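Local coordinates for protein Ent-copalyl diphosphate synthase (PDB 5BP8) that belongs to the class II terpene cyclases, mainly helical proteins built on alpha-alpha barrels and related to squalene-hopene cyclase, at residues Pro74-Val79 with Ser133-Ile138; Asp33-Val38 with Val79-Thr84. One frame throughout, in Å; residues are numbered along the deposited sequence.

Contact 1 (Pro74-Val79 with Ser133-Ile138); sequences PTLSAV and SLLADI
Leu76 meets Leu134 and Ile138 where helix 72-86 packs against helix 127-144 inside an alpha-helical domain. The contact is buried and carried by apolar side chains, which also touch backbone atoms, in keeping with the helical barrels of class II terpene cyclases. Over these turns the helices run in the same general direction, with their axes 9.2 Å apart and inclined by 35°. The CB of Leu76 points toward helix 127-144 and lies 3.9 Å from Leu134 CB, so the two side chains touch at their first carbons. Beyond that point Leu76 reaches on towards the next turn of helix 127-144: its CD2 comes within 3.6 Å of Ile138 CD1, the two side chains crossing at about a right angle. A looser approach of Leu76 CD2 to Leu135 CD1, 4.4 Å, extends the apolar patch.

At Ser77 the touching surface is mostly backbone. Leu134 CD1 rests 3.7 Å from Ser77 N and also lies close to Ser77 CA and CB. About one turn beyond Leu76, Val79 adds CG1, which its first torsion sets anti to the backbone N (chi1 168°). This branch meets the end of Ile138, again with the side chains crossed at about a right angle. Leu112 and Leu109 of helix 98-116 pack against Leu76 and Val79, joining a third helix to this layer. Ile138 CD1 is thus fitted among three atoms of helix 72-86: Leu76 CD2, Val79 CG1 at 3.9 Å and the carbonyl oxygen Leu76 O at 3.6 Å.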
loop_
_atom_site.group_PDB
_atom_site.type_symbol
_atom_site.label_atom_id
_atom_site.label_comp_id
_atom_site.label_asym_id
_atom_site.label_seq_id
_atom_site.Cartn_x
_atom_site.Cartn_y
_atom_site.Cartn_z
ATOM N N PRO A 74 -13.876 -0.506 -0.080
ATOM C CA PRO A 74 -14.149 -0.554 1.349
ATOM C C PRO A 74 -15.642 -0.486 1.731
ATOM O O PRO A 74 -16.033 -1.081 2.761
ATOM C CB PRO A 74 -13.378 0.651 1.895
ATOM C CG PRO A 74 -13.189 1.546 0.736
ATOM C CD PRO A 74 -13.063 0.645 -0.447
ATOM N N THR A 75 -16.461 0.179 0.927
ATOM C CA THR A 75 -17.911 0.237 1.196
ATOM C C THR A 75 -18.515 -1.141 0.994
ATOM O O THR A 75 -19.306 -1.653 1.840
ATOM C CB THR A 75 -18.617 1.319 0.350
ATOM O OG1 THR A 75 -18.030 2.593 0.611
ATOM C CG2 THR A 75 -20.113 1.367 0.696
ATOM N N LEU A 76 -18.120 -1.795 -0.087
ATOM C CA LEU A 76 -18.516 -3.205 -0.282
ATOM C C LEU A 76 -18.151 -4.077 0.923
ATOM O O LEU A 76 -18.991 -4.841 1.413
ATOM C CB LEU A 76 -17.926 -3.793 -1.561
ATOM C CG LEU A 76 -18.541 -3.293 -2.886
ATOM C CD1 LEU A 76 -17.630 -3.761 -4.006
ATOM C CD2 LEU A 76 -19.979 -3.773 -3.046
ATOM N N SER A 77 -16.901 -3.951 1.408
ATOM C CA SER A 77 -16.456 -4.765 2.527
ATOM C C SER A 77 -17.257 -4.474 3.801
ATOM O O SER A 77 -17.685 -5.386 4.488
ATOM C CB SER A 77 -14.973 -4.540 2.796
ATOM O OG SER A 77 -14.486 -5.511 3.705
ATOM N N ALA A 78 -17.454 -3.191 4.097
ATOM C CA ALA A 78 -18.205 -2.782 5.289
ATOM C C ALA A 78 -19.664 -3.214 5.249
ATOM O O ALA A 78 -20.201 -3.789 6.242
ATOM C CB ALA A 78 -18.106 -1.274 5.473
ATOM N N VAL A 79 -20.312 -2.972 4.115
ATOM C CA VAL A 79 -21.711 -3.358 3.963
ATOM C C VAL A 79 -21.896 -4.876 4.093
ATOM O O VAL A 79 -22.795 -5.364 4.844
ATOM C CB VAL A 79 -22.301 -2.808 2.647
ATOM C CG1 VAL A 79 -23.651 -3.441 2.324
ATOM C CG2 VAL A 79 -22.393 -1.290 2.706
ATOM N N SER A 133 -16.675 -10.552 -5.593
ATOM C CA SER A 133 -16.890 -11.447 -4.478
ATOM C C SER A 133 -17.827 -10.855 -3.430
ATOM O O SER A 133 -18.781 -11.494 -2.974
ATOM C CB SER A 133 -15.554 -11.830 -3.847
ATOM O OG SER A 133 -15.796 -12.815 -2.879
ATOM N N LEU A 134 -17.572 -9.611 -3.067
ATOM C CA LEU A 134 -18.347 -8.941 -2.026
ATOM C C LEU A 134 -19.756 -8.592 -2.493
ATOM O O LEU A 134 -20.742 -8.730 -1.738
ATOM C CB LEU A 134 -17.622 -7.667 -1.590
ATOM C CG LEU A 134 -16.379 -7.978 -0.752
ATOM C CD1 LEU A 134 -15.531 -6.758 -0.570
ATOM C CD2 LEU A 134 -16.731 -8.595 0.604
ATOM N N LEU A 135 -19.842 -8.120 -3.730
ATOM C CA LEU A 135 -21.136 -7.799 -4.321
ATOM C C LEU A 135 -22.072 -9.027 -4.327
ATOM O O LEU A 135 -23.243 -8.909 -3.960
ATOM C CB LEU A 135 -20.957 -7.242 -5.726
ATOM C CG LEU A 135 -22.230 -6.789 -6.448
ATOM C CD1 LEU A 135 -22.948 -5.749 -5.636
ATOM C CD2 LEU A 135 -21.907 -6.215 -7.817
ATOM N N ALA A 136 -21.546 -10.201 -4.713
ATOM C CA ALA A 136 -22.336 -11.439 -4.688
ATOM C C ALA A 136 -22.768 -11.793 -3.265
ATOM O O ALA A 136 -23.922 -12.177 -3.059
ATOM C CB ALA A 136 -21.570 -12.607 -5.318
ATOM N N ASP A 137 -21.884 -11.630 -2.276
ATOM C CA ASP A 137 -22.268 -11.945 -0.891
ATOM C C ASP A 137 -23.306 -10.961 -0.372
ATOM O O ASP A 137 -24.239 -11.357 0.339
ATOM C CB ASP A 137 -21.049 -11.978 0.036
ATOM C CG ASP A 137 -20.254 -13.289 -0.075
ATOM O OD1 ASP A 137 -20.805 -14.291 -0.596
ATOM O OD2 ASP A 137 -19.106 -13.327 0.408
ATOM N N ILE A 138 -23.163 -9.694 -0.742
ATOM C CA ILE A 138 -24.178 -8.682 -0.381
ATOM C C ILE A 138 -25.539 -9.076 -0.961
ATOM O O ILE A 138 -26.537 -9.136 -0.248
ATOM C CB ILE A 138 -23.784 -7.275 -0.851
ATOM C CG1 ILE A 138 -22.608 -6.773 0.002
ATOM C CG2 ILE A 138 -24.980 -6.312 -0.735
ATOM C CD1 ILE A 138 -21.947 -5.527 -0.563
#

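Contact 2 (Asp33-Val38 with Val79-Thr84); sequences DTARLV and VEALLT
Bends at chi2 (-59°), which places CD, and at chi3, which places NE, turn the Arg36 chain towards Glu80, although its CB leaves the backbone on the side facing away from helix 79-84. Glu80 leaves its helix on the side of helix 33-38, with CG anti to the backbone N, and is itself bent at chi2. The guanidinium grips a single carboxylate oxygen end-on: NH1 donates to Glu80 OE1 over 2.8 Å with an N-H...O angle of 154°, and NH2 reaches the same OE1 over 3.1 Å in a more bent bond. OE1 lies at the guanidinium edge, near its plane. It offers its anti lone pair to NH1 but is met by NH2 from above the carboxylate plane; the two planes are turned 70° apart. Ser39 OG also bonds OE1, and each carboxylate oxygen faces an arginine, Arg36 at OE1 and Arg198 at OE2, which would probably favour the ionised form.

Beside the ion pair the small Ala35 and Ala81 face each other, consistent with the close approach of the axes, 8.2 Å. Ala81 CB sits 3.2 Å from Ala35 O, a tight approach, and 3.9 Å from Ala35 CB, while Val38 CG1 touches the same methyl at 3.9 Å. Small residues and a buried salt bridge thus join two helices running in the same general direction, as neighbours in a packing consistent with an alpha-alpha barrel.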
loop_
_atom_site.group_PDB
_atom_site.type_symbol
_atom_site.label_atom_id
_atom_site.label_comp_id
_atom_site.label_asym_id
_atom_site.label_seq_id
_atom_site.Cartn_x
_atom_site.Cartn_y
_atom_site.Cartn_z
ATOM N N ASP A 33 -9.909 -4.578 5.647
ATOM C CA ASP A 33 -9.657 -5.820 6.374
ATOM C C ASP A 33 -10.379 -5.813 7.714
ATOM O O ASP A 33 -10.719 -6.863 8.241
ATOM C CB ASP A 33 -8.163 -6.120 6.627
ATOM C CG ASP A 33 -7.558 -7.073 5.595
ATOM O OD1 ASP A 33 -7.745 -6.862 4.380
ATOM O OD2 ASP A 33 -6.833 -8.003 5.984
ATOM N N THR A 34 -10.571 -4.649 8.304
ATOM C CA THR A 34 -11.300 -4.590 9.553
ATOM C C THR A 34 -12.702 -5.180 9.352
ATOM O O THR A 34 -13.187 -6.011 10.180
ATOM C CB THR A 34 -11.358 -3.126 10.070
ATOM O OG1 THR A 34 -10.032 -2.653 10.329
ATOM C CG2 THR A 34 -12.164 -3.043 11.319
ATOM N N ALA A 35 -13.350 -4.774 8.258
ATOM C CA ALA A 35 -14.642 -5.335 7.886
ATOM C C ALA A 35 -14.552 -6.840 7.542
ATOM O O ALA A 35 -15.417 -7.637 7.959
ATOM C CB ALA A 35 -15.246 -4.557 6.735
ATOM N N ARG A 36 -13.514 -7.236 6.801
ATOM C CA ARG A 36 -13.334 -8.653 6.510
ATOM C C ARG A 36 -13.275 -9.487 7.810
ATOM O O ARG A 36 -13.867 -10.581 7.855
ATOM C CB ARG A 36 -12.117 -8.937 5.633
ATOM C CG ARG A 36 -12.218 -8.474 4.169
ATOM C CD ARG A 36 -13.384 -9.078 3.376
ATOM N NE ARG A 36 -14.612 -8.362 3.691
ATOM C CZ ARG A 36 -15.799 -8.917 3.892
ATOM N NH1 ARG A 36 -16.815 -8.139 4.285
ATOM N NH2 ARG A 36 -16.004 -10.215 3.676
ATOM N N LEU A 37 -12.577 -9.000 8.845
ATOM C CA LEU A 37 -12.518 -9.754 10.089
ATOM C C LEU A 37 -13.840 -9.833 10.797
ATOM O O LEU A 37 -14.155 -10.866 11.430
ATOM C CB LEU A 37 -11.405 -9.233 11.008
ATOM C CG LEU A 37 -9.968 -9.422 10.496
ATOM C CD1 LEU A 37 -8.974 -9.059 11.587
ATOM C CD2 LEU A 37 -9.728 -10.829 9.992
ATOM N N VAL A 38 -14.621 -8.746 10.747
ATOM C CA VAL A 38 -15.977 -8.757 11.286
ATOM C C VAL A 38 -16.794 -9.841 10.596
ATOM O O VAL A 38 -17.553 -10.597 11.243
ATOM C CB VAL A 38 -16.671 -7.382 11.125
ATOM C CG1 VAL A 38 -18.151 -7.488 11.403
ATOM C CG2 VAL A 38 -16.041 -6.357 12.053
ATOM N N VAL A 79 -20.312 -2.972 4.115
ATOM C CA VAL A 79 -21.711 -3.358 3.963
ATOM C C VAL A 79 -21.896 -4.876 4.093
ATOM O O VAL A 79 -22.795 -5.364 4.844
ATOM C CB VAL A 79 -22.301 -2.808 2.647
ATOM C CG1 VAL A 79 -23.651 -3.441 2.324
ATOM C CG2 VAL A 79 -22.393 -1.290 2.706
ATOM N N GLU A 80 -21.034 -5.635 3.418
ATOM C CA GLU A 80 -21.119 -7.086 3.525
ATOM C C GLU A 80 -20.933 -7.539 4.982
ATOM O O GLU A 80 -21.701 -8.412 5.473
ATOM C CB GLU A 80 -20.107 -7.771 2.606
ATOM C CG GLU A 80 -20.403 -9.255 2.376
ATOM C CD GLU A 80 -19.971 -10.157 3.508
ATOM O OE1 GLU A 80 -19.002 -9.817 4.251
ATOM O OE2 GLU A 80 -20.613 -11.229 3.677
ATOM N N ALA A 81 -19.956 -6.952 5.681
ATOM C CA ALA A 81 -19.684 -7.310 7.073
ATOM C C ALA A 81 -20.877 -6.987 7.957
ATOM O O ALA A 81 -21.265 -7.804 8.835
ATOM C CB ALA A 81 -18.454 -6.616 7.580
ATOM N N LEU A 82 -21.478 -5.819 7.750
ATOM C CA LEU A 82 -22.632 -5.438 8.565
ATOM C C LEU A 82 -23.832 -6.338 8.324
ATOM O O LEU A 82 -24.511 -6.732 9.293
ATOM C CB LEU A 82 -23.006 -3.957 8.383
ATOM C CG LEU A 82 -21.953 -2.961 8.921
ATOM C CD1 LEU A 82 -22.211 -1.553 8.388
ATOM C CD2 LEU A 82 -21.899 -2.956 10.451
ATOM N N LEU A 83 -24.083 -6.709 7.069
ATOM C CA LEU A 83 -25.185 -7.635 6.770
ATOM C C LEU A 83 -24.920 -8.999 7.426
ATOM O O LEU A 83 -25.818 -9.615 8.027
ATOM C CB LEU A 83 -25.400 -7.784 5.271
ATOM C CG LEU A 83 -26.021 -6.579 4.527
ATOM C CD1 LEU A 83 -25.801 -6.680 3.028
ATOM C CD2 LEU A 83 -27.515 -6.475 4.858
ATOM N N THR A 84 -23.687 -9.481 7.304
ATOM C CA THR A 84 -23.304 -10.734 7.935
ATOM C C THR A 84 -23.490 -10.676 9.456
ATOM O O THR A 84 -24.083 -11.603 10.038
ATOM C CB THR A 84 -21.869 -11.141 7.544
ATOM O OG1 THR A 84 -21.848 -11.428 6.144
ATOM C CG2 THR A 84 -21.395 -12.357 8.321
#

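Overall arrangement
Helix 72-86 belongs to both contacts: contact 1 joins it to helix 127-144 and contact 2 joins it to helix 31-40. Val79 falls in a segment of each, though it touches its partner only in contact 1. The contact centres are about 8 Å apart, and each lies about 20 Å from the centre of the chain. They also meet directly. Ser77 OG is 2.9 Å from Arg36 NE, a probable hydrogen bond, which would help to fix Arg36 NE. Leu134 CD2 packs 3.4 Å from Arg36 CZ, and Asp137 CB lies 3.6 Å from Glu80 CG. The apolar side of contact 1 thus borders the ion pair of contact 2, and three helices are bound together.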